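Local coordinates for stress responsive alpha-beta protein (Jannaschia sp., PDB 3BB5), which is of unknown function but forms a dimer of ferredoxin-like subunits belonging to the stress-responsive alpha/beta barrel family, at residues A85-D88 with A89-V92. Sequence-based numbering, arbitrary orientation.
With EDO (1,2-ethanediol), chain G.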
ATOM      1  N   ALA A  85       0.304  18.069  -6.775  1.00 34.72           N
ATOM      2  CA  ALA A  85       0.811  18.547  -8.040  1.00 35.51           C
ATOM      3  C   ALA A  85       1.715  17.475  -8.663  1.00 34.92           C
ATOM      4  O   ALA A  85       1.635  17.245  -9.868  1.00 36.60           O
ATOM      5  CB  ALA A  85       1.564  19.920  -7.891  1.00 33.52           C
ATOM      6  N   ALA A  86       2.559  16.833  -7.846  1.00 34.33           N
ATOM      7  CA  ALA A  86       3.453  15.748  -8.290  1.00 33.89           C
ATOM      8  C   ALA A  86       2.669  14.539  -8.806  1.00 36.44           C
ATOM      9  O   ALA A  86       3.019  13.979  -9.846  1.00 36.77           O
ATOM     10  CB  ALA A  86       4.385  15.306  -7.162  1.00 32.37           C
ATOM     11  N   LEU A  87       1.625  14.130  -8.059  1.00 37.10           N
ATOM     12  CA  LEU A  87       0.756  13.019  -8.474  1.00 36.56           C
ATOM     13  C   LEU A  87       0.103  13.284  -9.842  1.00 37.18           C
ATOM     14  O   LEU A  87       0.026  12.389 -10.693  1.00 38.12           O
ATOM     15  CB  LEU A  87      -0.289  12.689  -7.399  1.00 35.75           C
ATOM     16  CG  LEU A  87      -1.386  11.661  -7.742  1.00 37.76           C
ATOM     17  CD1 LEU A  87      -0.836  10.295  -8.039  1.00 41.78           C
ATOM     18  CD2 LEU A  87      -2.424  11.565  -6.640  1.00 35.10           C
ATOM     19  N   ASP A  88      -0.347  14.516 -10.044  1.00 38.09           N
ATOM     20  CA  ASP A  88      -0.969  14.940 -11.300  1.00 37.60           C
ATOM     21  C   ASP A  88       0.005  15.021 -12.461  1.00 37.08           C
ATOM     22  O   ASP A  88      -0.354  14.724 -13.585  1.00 39.65           O
ATOM     23  CB  ASP A  88      -1.612  16.310 -11.133  1.00 39.08           C
ATOM     24  CG  ASP A  88      -2.758  16.315 -10.134  1.00 40.54           C
ATOM     25  OD1 ASP A  88      -3.338  15.241  -9.842  1.00 45.05           O
ATOM     26  OD2 ASP A  88      -3.056  17.417  -9.643  1.00 47.57           O
ATOM     27  N   ALA A  89       1.232  15.444 -12.189  1.00 36.46           N
ATOM     28  CA  ALA A  89       2.294  15.455 -13.189  1.00 33.70           C
ATOM     29  C   ALA A  89       2.539  14.054 -13.702  1.00 34.68           C
ATOM     30  O   ALA A  89       2.708  13.841 -14.877  1.00 34.54           O
ATOM     31  CB  ALA A  89       3.557  16.009 -12.614  1.00 31.05           C
ATOM     32  N   TYR A  90       2.507  13.088 -12.789  1.00 37.16           N
ATOM     33  CA  TYR A  90       2.694  11.682 -13.115  1.00 36.19           C
ATOM     34  C   TYR A  90       1.528  11.103 -13.902  1.00 36.14           C
ATOM     35  O   TYR A  90       1.726  10.416 -14.903  1.00 36.30           O
ATOM     36  CB  TYR A  90       2.975  10.945 -11.815  1.00 36.08           C
ATOM     37  CG  TYR A  90       2.770   9.450 -11.802  1.00 38.48           C
ATOM     38  CD1 TYR A  90       1.553   8.920 -11.478  1.00 30.04           C
ATOM     39  CD2 TYR A  90       3.814   8.584 -12.021  1.00 35.40           C
ATOM     40  CE1 TYR A  90       1.368   7.583 -11.409  1.00 37.87           C
ATOM     41  CE2 TYR A  90       3.631   7.250 -11.976  1.00 36.02           C
ATOM     42  CZ  TYR A  90       2.400   6.748 -11.662  1.00 35.83           C
ATOM     43  OH  TYR A  90       2.179   5.395 -11.566  1.00 36.90           O
ATOM     44  N   ALA A  91       0.313  11.398 -13.445  1.00 38.19           N
ATOM     45  CA  ALA A  91      -0.914  10.977 -14.102  1.00 36.85           C
ATOM     46  C   ALA A  91      -0.892  11.260 -15.600  1.00 37.92           C
ATOM     47  O   ALA A  91      -1.177  10.375 -16.396  1.00 38.26           O
ATOM     48  CB  ALA A  91      -2.097  11.682 -13.481  1.00 35.57           C
ATOM     49  N   VAL A  92      -0.525  12.490 -15.964  1.00 37.47           N
ATOM     50  CA  VAL A  92      -0.674  12.973 -17.316  1.00 36.25           C
ATOM     51  C   VAL A  92       0.503  12.699 -18.210  1.00 36.63           C
ATOM     52  O   VAL A  92       0.392  12.859 -19.408  1.00 39.03           O
ATOM     53  CB  VAL A  92      -0.961  14.501 -17.347  1.00 38.18           C
ATOM     54  CG1 VAL A  92      -2.255  14.789 -16.620  1.00 39.95           C
ATOM     55  CG2 VAL A  92       0.213  15.314 -16.756  1.00 33.39           C
TER
HETATM   56  C1  EDO G 103      -2.670   3.139 -12.111  1.00 52.94           C
HETATM   57  O1  EDO G 103      -3.777   3.900 -12.618  1.00 48.49           O
HETATM   58  C2  EDO G 103      -1.324   3.784 -12.466  1.00 56.09           C
HETATM   59  O2  EDO G 103      -0.787   4.557 -11.369  1.00 52.54           O
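Leu87 and Tyr90 meet on the sheet-facing side of helix 84-92, three residues apart, where Leu87 CD1 comes within 4.4 Å of Tyr90 CD1. CG of Tyr90 lies anti to the backbone N (chi1 161°), which carries the ring away from the turn with Leu87 O near the ring plane at one edge, 3.9 Å from Tyr90 CD1. At the far end, Tyr90 OH shares a hydrogen bond of 3.1 Å with O2 of a 1,2-ethanediol, probably left from crystallisation, and the diol is also hydrogen-bonded to His23 NE2. Beneath these side chains run four successive i to i+4 bonds: the shortest is Ala91 N to Leu87 O at 2.9 Å, the longest Val92 N to Asp88 O at 3.3 Å. On the more exposed flank, the carboxylate of Asp88 turns back along the helix, and its OD1 forms a salt bridge with Lys84. Further out, the tyrosine touches Phe77 and Cys79, and its ring meets those of Phe81 and His96, while Leu87 reaches Leu21 and His23 and also packs on Phe66 of the second subunit. With alanine at Tyr90, a gap would probably open beside Phe81 and His96 and the diol would lose its phenol partner. The arrangement exemplifies a short helix that packs its Leu87 and Tyr90 side on strands 75-81 and 21-27 of the antiparallel sheet in a ferredoxin-like alpha/beta fold.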